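Local coordinates for penaeus monodon metallodensovirus major capsid protein (Penaeus monodon metallodensovirus, PDB 6WH7) that builds the icosahedral capsid of a shrimp-infecting densovirus, sixty copies assembling into the shell that would enclose the viral genome, at residues C92-T96 against G97-L101; S160-D163 against Q164-S168; V180-R184 against E185-V189. All coordinates share one frame; numbering follows the deposited sequence.

Interaction 1. Residues C92-T96 against G97-L101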
loop_
_atom_site.group_PDB
_atom_site.type_symbol
_atom_site.label_atom_id
_atom_site.label_comp_id
_atom_site.label_asym_id
_atom_site.label_seq_id
_atom_site.Cartn_x
_atom_site.Cartn_y
_atom_site.Cartn_z
ATOM N N CYS A 92 -14.928 -49.506 -82.071
ATOM C CA CYS A 92 -15.339 -48.413 -82.937
ATOM C C CYS A 92 -16.138 -48.866 -84.145
ATOM O O CYS A 92 -16.465 -48.043 -85.000
ATOM C CB CYS A 92 -14.116 -47.599 -83.363
ATOM S SG CYS A 92 -12.722 -48.563 -83.865
ATOM N N GLU A 93 -16.457 -50.145 -84.235
ATOM C CA GLU A 93 -17.188 -50.688 -85.363
ATOM C C GLU A 93 -18.214 -51.669 -84.833
ATOM O O GLU A 93 -17.884 -52.526 -84.010
ATOM C CB GLU A 93 -16.217 -51.349 -86.335
ATOM C CG GLU A 93 -16.827 -52.023 -87.499
ATOM C CD GLU A 93 -15.785 -52.384 -88.516
ATOM O OE1 GLU A 93 -14.618 -52.004 -88.303
ATOM O OE2 GLU A 93 -16.116 -53.055 -89.514
ATOM N N TYR A 94 -19.454 -51.540 -85.280
ATOM C CA TYR A 94 -20.566 -52.224 -84.635
ATOM C C TYR A 94 -20.902 -53.440 -85.481
ATOM O O TYR A 94 -21.634 -53.340 -86.463
ATOM C CB TYR A 94 -21.745 -51.267 -84.514
ATOM C CG TYR A 94 -22.921 -51.749 -83.709
ATOM C CD1 TYR A 94 -22.866 -51.766 -82.329
ATOM C CD2 TYR A 94 -24.103 -52.125 -84.319
ATOM C CE1 TYR A 94 -23.931 -52.177 -81.582
ATOM C CE2 TYR A 94 -25.178 -52.539 -83.576
ATOM C CZ TYR A 94 -25.084 -52.562 -82.206
ATOM O OH TYR A 94 -26.146 -52.972 -81.446
ATOM N N ASN A 95 -20.441 -54.602 -85.049
ATOM C CA ASN A 95 -20.641 -55.841 -85.787
ATOM C C ASN A 95 -21.593 -56.682 -84.958
ATOM O O ASN A 95 -21.182 -57.344 -84.005
ATOM C CB ASN A 95 -19.319 -56.558 -86.013
ATOM C CG ASN A 95 -18.393 -55.804 -86.931
ATOM O OD1 ASN A 95 -17.252 -55.524 -86.583
ATOM N ND2 ASN A 95 -18.862 -55.508 -88.129
ATOM N N THR A 96 -22.854 -56.689 -85.357
ATOM C CA THR A 96 -23.891 -57.368 -84.606
ATOM C C THR A 96 -24.991 -57.734 -85.578
ATOM O O THR A 96 -25.292 -56.956 -86.482
ATOM C CB THR A 96 -24.443 -56.480 -83.488
ATOM O OG1 THR A 96 -23.378 -56.071 -82.627
ATOM C CG2 THR A 96 -25.460 -57.237 -82.670
ATOM N N GLY A 97 -25.586 -58.903 -85.385
ATOM C CA GLY A 97 -26.788 -59.236 -86.128
ATOM C C GLY A 97 -26.602 -59.049 -87.614
ATOM O O GLY A 97 -25.667 -59.581 -88.222
ATOM N N THR A 98 -27.499 -58.270 -88.209
ATOM C CA THR A 98 -27.452 -58.004 -89.637
ATOM C C THR A 98 -26.469 -56.896 -89.991
ATOM O O THR A 98 -26.012 -56.836 -91.137
ATOM C CB THR A 98 -28.857 -57.650 -90.133
ATOM O OG1 THR A 98 -29.765 -58.684 -89.743
ATOM C CG2 THR A 98 -28.893 -57.547 -91.649
ATOM N N TYR A 99 -26.112 -56.042 -89.029
ATOM C CA TYR A 99 -25.260 -54.888 -89.304
ATOM C C TYR A 99 -23.974 -55.292 -90.008
ATOM O O TYR A 99 -23.706 -54.862 -91.134
ATOM C CB TYR A 99 -24.932 -54.158 -88.008
ATOM C CG TYR A 99 -26.124 -53.586 -87.305
ATOM C CD1 TYR A 99 -26.583 -52.314 -87.593
ATOM C CD2 TYR A 99 -26.788 -54.319 -86.341
ATOM C CE1 TYR A 99 -27.670 -51.794 -86.940
ATOM C CE2 TYR A 99 -27.871 -53.812 -85.690
ATOM C CZ TYR A 99 -28.311 -52.551 -85.991
ATOM O OH TYR A 99 -29.396 -52.059 -85.322
ATOM N N GLY A 100 -23.148 -56.096 -89.336
ATOM C CA GLY A 100 -21.876 -56.497 -89.911
ATOM C C GLY A 100 -22.001 -57.102 -91.294
ATOM O O GLY A 100 -21.108 -56.946 -92.128
ATOM N N LEU A 101 -23.104 -57.795 -91.558
ATOM C CA LEU A 101 -23.326 -58.362 -92.881
ATOM C C LEU A 101 -23.803 -57.315 -93.877
ATOM O O LEU A 101 -23.577 -57.463 -95.082
ATOM C CB LEU A 101 -24.350 -59.497 -92.813
ATOM C CG LEU A 101 -24.090 -60.826 -92.093
ATOM C CD1 LEU A 101 -23.707 -60.660 -90.635
ATOM C CD2 LEU A 101 -25.327 -61.690 -92.190
#
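Tyr94 and Tyr99 form a T-shaped, edge-to-face pair beside a type II' beta turn. The turn spans Thr96 to Tyr99 and leads from a loop into helix 99-102. The edge of the Tyr94 ring comes over one face of Tyr99, toward its rim. CE2 of Tyr94 lies 3.7 Å from CE2 of Tyr99. The ring planes stand at 80°, with centroids 5.0 Å apart. Tyr94 reaches this place because its CG is anti to the backbone N (chi1 -172°). Thr96 OG1, which makes a weak hydrogen bond to Asn68 OD1, sits 3.9 Å above the centre of one face of the Tyr94 ring.

The turn is closed by a weak hydrogen bond from Tyr99 N to Thr96 O, 2.8 Å long but bent to 126°. Gly97 occupies its second position with positive phi, a conformation that suits glycine. The same Thr96 O also lies at the edge of the Tyr99 ring, 3.0 Å from Tyr99 CD2.

Further out, the Tyr94 hydroxyl bonds to the backbone O of Arg67 on strand 59-75. Two other subunits border the aromatic pair. Tyr94 packs on Thr203 of one and Val308 of the other, while Tyr99 meets Ile199 of the first and Val314 of the second. Asn95 ND2 reaches back to the helix, 3.6 Å from Gly100 CA.

Interaction 2. Residues S160-D163 against Q164-S168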
loop_
_atom_site.group_PDB
_atom_site.type_symbol
_atom_site.label_atom_id
_atom_site.label_comp_id
_atom_site.label_asym_id
_atom_site.label_seq_id
_atom_site.Cartn_x
_atom_site.Cartn_y
_atom_site.Cartn_z
ATOM N N SER A 160 -13.070 -64.573 -67.190
ATOM C CA SER A 160 -11.685 -64.913 -66.936
ATOM C C SER A 160 -10.781 -63.906 -67.623
ATOM O O SER A 160 -10.964 -63.607 -68.803
ATOM C CB SER A 160 -11.380 -66.319 -67.435
ATOM O OG SER A 160 -12.155 -67.276 -66.746
ATOM N N ILE A 161 -9.822 -63.378 -66.878
ATOM C CA ILE A 161 -8.753 -62.559 -67.423
ATOM C C ILE A 161 -7.481 -63.379 -67.346
ATOM O O ILE A 161 -7.120 -63.867 -66.272
ATOM C CB ILE A 161 -8.592 -61.243 -66.650
ATOM C CG1 ILE A 161 -9.848 -60.393 -66.768
ATOM C CG2 ILE A 161 -7.415 -60.482 -67.174
ATOM C CD1 ILE A 161 -9.816 -59.192 -65.898
ATOM N N ASP A 162 -6.794 -63.529 -68.466
ATOM C CA ASP A 162 -5.603 -64.360 -68.491
ATOM C C ASP A 162 -4.409 -63.422 -68.406
ATOM O O ASP A 162 -3.915 -62.928 -69.419
ATOM C CB ASP A 162 -5.585 -65.190 -69.765
ATOM C CG ASP A 162 -4.515 -66.232 -69.761
ATOM O OD1 ASP A 162 -3.857 -66.403 -68.718
ATOM O OD2 ASP A 162 -4.332 -66.884 -70.804
ATOM N N ASP A 163 -3.905 -63.244 -67.190
ATOM C CA ASP A 163 -2.785 -62.366 -66.888
ATOM C C ASP A 163 -1.452 -63.054 -67.087
ATOM O O ASP A 163 -0.508 -62.451 -67.605
ATOM C CB ASP A 163 -2.905 -61.863 -65.456
ATOM C CG ASP A 163 -4.021 -60.867 -65.290
ATOM O OD1 ASP A 163 -4.417 -60.261 -66.301
ATOM O OD2 ASP A 163 -4.518 -60.704 -64.157
ATOM N N GLN A 164 -1.357 -64.306 -66.656
ATOM C CA GLN A 164 -0.157 -65.096 -66.850
ATOM C C GLN A 164 -0.011 -65.579 -68.280
ATOM O O GLN A 164 1.022 -66.166 -68.610
ATOM C CB GLN A 164 -0.170 -66.273 -65.889
ATOM C CG GLN A 164 -0.111 -65.856 -64.436
ATOM C CD GLN A 164 1.223 -65.263 -64.057
ATOM O OE1 GLN A 164 1.396 -64.051 -64.044
ATOM N NE2 GLN A 164 2.172 -66.120 -63.725
ATOM N N GLN A 165 -1.007 -65.337 -69.126
ATOM C CA GLN A 165 -0.993 -65.742 -70.527
ATOM C C GLN A 165 -0.812 -67.253 -70.660
ATOM O O GLN A 165 0.129 -67.751 -71.277
ATOM C CB GLN A 165 0.073 -64.977 -71.313
ATOM C CG GLN A 165 0.024 -65.213 -72.806
ATOM C CD GLN A 165 0.983 -64.340 -73.547
ATOM O OE1 GLN A 165 1.588 -63.457 -72.967
ATOM N NE2 GLN A 165 1.140 -64.583 -74.833
ATOM N N CYS A 166 -1.724 -67.986 -70.025
ATOM C CA CYS A 166 -1.839 -69.408 -70.313
ATOM C C CYS A 166 -2.049 -69.633 -71.801
ATOM O O CYS A 166 -1.463 -70.543 -72.393
ATOM C CB CYS A 166 -2.992 -70.013 -69.519
ATOM S SG CYS A 166 -2.818 -69.907 -67.743
ATOM N N LEU A 167 -2.876 -68.802 -72.421
ATOM C CA LEU A 167 -3.186 -68.880 -73.840
ATOM C C LEU A 167 -2.541 -67.688 -74.526
ATOM O O LEU A 167 -2.965 -66.547 -74.328
ATOM C CB LEU A 167 -4.694 -68.896 -74.064
ATOM C CG LEU A 167 -5.418 -70.235 -73.987
ATOM C CD1 LEU A 167 -5.279 -70.854 -72.627
ATOM C CD2 LEU A 167 -6.879 -70.020 -74.303
ATOM N N SER A 168 -1.509 -67.953 -75.316
ATOM C CA SER A 168 -0.857 -66.892 -76.070
ATOM C C SER A 168 -1.668 -66.518 -77.297
ATOM O O SER A 168 -1.897 -65.338 -77.572
ATOM C CB SER A 168 0.540 -67.341 -76.477
ATOM O OG SER A 168 1.167 -66.371 -77.288
#
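The carboxylate of Asp162 grips the backbone N-H groups of Cys166 and Leu167, one with each oxygen. Leu167 N donates to Asp162 OD2 at 2.9 Å. This bond is nearly straight, 172°, and meets OD2 close to the line of its C-O bond. Cys166 N donates to Asp162 OD1 at 3.0 Å and 156°, using the syn lone pair of that oxygen. A chi1 of -170° turns the carboxylate opposite the Asp162 backbone N and carries it across the turn to the two amides. Between Asp162 and Cys166 the chain turns at Gln165, whose backbone takes a left-handed helical conformation.

The turn follows the end of strand 157-162, in one of the antiparallel sheets of the jelly-roll beta-barrel of the parvoviral capsid protein. Cys166 CB packs 3.6 Å from Asp162 OD2, and Leu167 CB lies 3.8 Å from the same oxygen. Ile204 of helix 201-204 touches both Cys166 and Leu167. The polar ends of the other turn residues look elsewhere: Asp163 OD2 bonds to Asn206, and Gln165 NE2 to Asp244. Ile53 of a neighbouring subunit packs against Gln164.

Asp162 is buried, and each of its oxygens accepts a backbone N-H. Such a setting would favour the ionised carboxylate. The two bonds also fix its rotation and hold the turn to the strand end.

Interaction 3. Residues V180-R184 against E185-V189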
loop_
_atom_site.group_PDB
_atom_site.type_symbol
_atom_site.label_atom_id
_atom_site.label_comp_id
_atom_site.label_asym_id
_atom_site.label_seq_id
_atom_site.Cartn_x
_atom_site.Cartn_y
_atom_site.Cartn_z
ATOM N N VAL A 180 -15.725 -61.823 -88.743
ATOM C CA VAL A 180 -15.377 -60.520 -88.206
ATOM C C VAL A 180 -16.618 -59.653 -88.099
ATOM O O VAL A 180 -16.629 -58.680 -87.341
ATOM C CB VAL A 180 -14.300 -59.839 -89.070
ATOM C CG1 VAL A 180 -14.906 -59.243 -90.317
ATOM C CG2 VAL A 180 -13.552 -58.824 -88.290
ATOM N N SER A 181 -17.675 -59.996 -88.834
ATOM C CA SER A 181 -18.942 -59.288 -88.766
ATOM C C SER A 181 -19.766 -59.688 -87.560
ATOM O O SER A 181 -20.777 -59.044 -87.273
ATOM C CB SER A 181 -19.753 -59.546 -90.029
ATOM O OG SER A 181 -20.103 -60.912 -90.125
ATOM N N SER A 182 -19.383 -60.757 -86.882
ATOM C CA SER A 182 -20.055 -61.233 -85.689
ATOM C C SER A 182 -19.377 -60.756 -84.417
ATOM O O SER A 182 -19.708 -61.241 -83.335
ATOM C CB SER A 182 -20.133 -62.751 -85.714
ATOM O OG SER A 182 -20.855 -63.211 -84.601
ATOM N N MET A 183 -18.411 -59.846 -84.532
ATOM C CA MET A 183 -17.447 -59.611 -83.463
ATOM C C MET A 183 -18.112 -59.190 -82.159
ATOM O O MET A 183 -17.769 -59.701 -81.089
ATOM C CB MET A 183 -16.434 -58.562 -83.908
ATOM C CG MET A 183 -15.332 -58.331 -82.913
ATOM S SD MET A 183 -14.073 -57.221 -83.535
ATOM C CE MET A 183 -13.265 -58.291 -84.704
ATOM N N ARG A 184 -19.057 -58.251 -82.216
ATOM C CA ARG A 184 -19.524 -57.656 -80.967
ATOM C C ARG A 184 -20.461 -58.565 -80.189
ATOM O O ARG A 184 -20.391 -58.598 -78.959
ATOM C CB ARG A 184 -20.185 -56.309 -81.208
ATOM C CG ARG A 184 -19.208 -55.200 -81.444
ATOM C CD ARG A 184 -19.950 -53.910 -81.555
ATOM N NE ARG A 184 -20.658 -53.614 -80.318
ATOM C CZ ARG A 184 -20.124 -52.976 -79.290
ATOM N NH1 ARG A 184 -18.877 -52.551 -79.352
ATOM N NH2 ARG A 184 -20.843 -52.756 -78.206
ATOM N N GLU A 185 -21.352 -59.297 -80.844
ATOM C CA GLU A 185 -22.050 -60.335 -80.099
ATOM C C GLU A 185 -21.071 -61.473 -79.910
ATOM O O GLU A 185 -20.530 -62.000 -80.884
ATOM C CB GLU A 185 -23.328 -60.795 -80.799
ATOM C CG GLU A 185 -23.195 -61.662 -82.035
ATOM C CD GLU A 185 -22.872 -60.865 -83.254
ATOM O OE1 GLU A 185 -22.559 -59.674 -83.103
ATOM O OE2 GLU A 185 -22.968 -61.414 -84.368
ATOM N N LEU A 186 -20.810 -61.845 -78.667
ATOM C CA LEU A 186 -19.556 -62.530 -78.400
ATOM C C LEU A 186 -19.837 -64.001 -78.632
ATOM O O LEU A 186 -20.299 -64.723 -77.752
ATOM C CB LEU A 186 -19.117 -62.240 -76.975
ATOM C CG LEU A 186 -18.957 -60.752 -76.669
ATOM C CD1 LEU A 186 -18.853 -60.516 -75.188
ATOM C CD2 LEU A 186 -17.739 -60.203 -77.357
ATOM N N ASP A 187 -19.551 -64.442 -79.850
ATOM C CA ASP A 187 -19.722 -65.821 -80.260
ATOM C C ASP A 187 -18.422 -66.562 -80.499
ATOM O O ASP A 187 -18.466 -67.724 -80.903
ATOM C CB ASP A 187 -20.601 -65.894 -81.507
ATOM C CG ASP A 187 -20.065 -65.066 -82.631
ATOM O OD1 ASP A 187 -19.134 -64.274 -82.395
ATOM O OD2 ASP A 187 -20.569 -65.213 -83.762
ATOM N N TYR A 188 -17.269 -65.932 -80.307
ATOM C CA TYR A 188 -16.030 -66.597 -80.678
ATOM C C TYR A 188 -15.714 -67.617 -79.602
ATOM O O TYR A 188 -15.400 -67.255 -78.468
ATOM C CB TYR A 188 -14.885 -65.602 -80.826
ATOM C CG TYR A 188 -15.074 -64.561 -81.894
ATOM C CD1 TYR A 188 -15.839 -64.816 -83.012
ATOM C CD2 TYR A 188 -14.420 -63.349 -81.818
ATOM C CE1 TYR A 188 -15.994 -63.872 -83.990
ATOM C CE2 TYR A 188 -14.564 -62.403 -82.796
ATOM C CZ TYR A 188 -15.350 -62.670 -83.880
ATOM O OH TYR A 188 -15.494 -61.730 -84.862
ATOM N N VAL A 189 -15.749 -68.892 -79.965
ATOM C CA VAL A 189 -15.590 -69.981 -79.016
ATOM C C VAL A 189 -14.257 -70.652 -79.281
ATOM O O VAL A 189 -13.918 -70.956 -80.429
ATOM C CB VAL A 189 -16.749 -70.991 -79.093
ATOM C CG1 VAL A 189 -18.021 -70.363 -78.638
ATOM C CG2 VAL A 189 -16.939 -71.457 -80.489
#
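From Val180 to Arg184 the backbone turns tightly, with negative phi and small or negative psi. Glu185 and Leu186 are more extended, Asp187 turns again, and Tyr188 is extended once more. This course folds Glu185 back toward Ser182 and brings the Tyr188 hydroxyl alongside Met183. Ser182 OG lies 2.8 Å from Glu185 OE2. A hydrogen bond is possible but doubtful, since the modelled OG is too close to Asp187. Glu185 starts with CG between its backbone N and carbonyl carbon (chi1 73°) and bends again at chi2, turning the carboxylate back toward the serine.

The Tyr188 hydroxyl oxygen sits 3.2 Å from Met183 CA. Met183 CG meets Tyr188 CE2 at 4.1 Å, approaching the ring obliquely. The hydroxyl bonds to Pro179 O, and the ring stacks on Trp178. Leu186 CD2 packs 3.5 Å from Arg184 O. Arg184 sends its guanidinium away from the turn, to Thr295 and the backbone O of Phe90.

Two carboxylates, those of Glu185 and Asp187, appear to lie near Ser182. If that placement holds, their proximity might favour a proton on one of them, but the clash leaves this doubtful.

How the interactions relate
Interaction 1 comes first along the chain, then interaction 2, then interaction 3. Interactions 1 and 3 are neighbours in space, with centres about 9 Å apart. They touch directly: Arg184 N probably bonds to Asn95 O, at 2.9 Å. The loop before helix 99-102 is thus joined to the loop after strand 169-179. Interaction 2 stands apart, its centre about 27 Å from that of interaction 1 and about 20 Å from that of interaction 3. Strand 169-179 runs between segments 164-168 and 180-184. Interactions 2 and 3 also share a sheet, through strands 157-162 and 189-191. Interactions 1 and 2 sit at subunit interfaces of the capsid, while interaction 3 ties loops together inside one subunit.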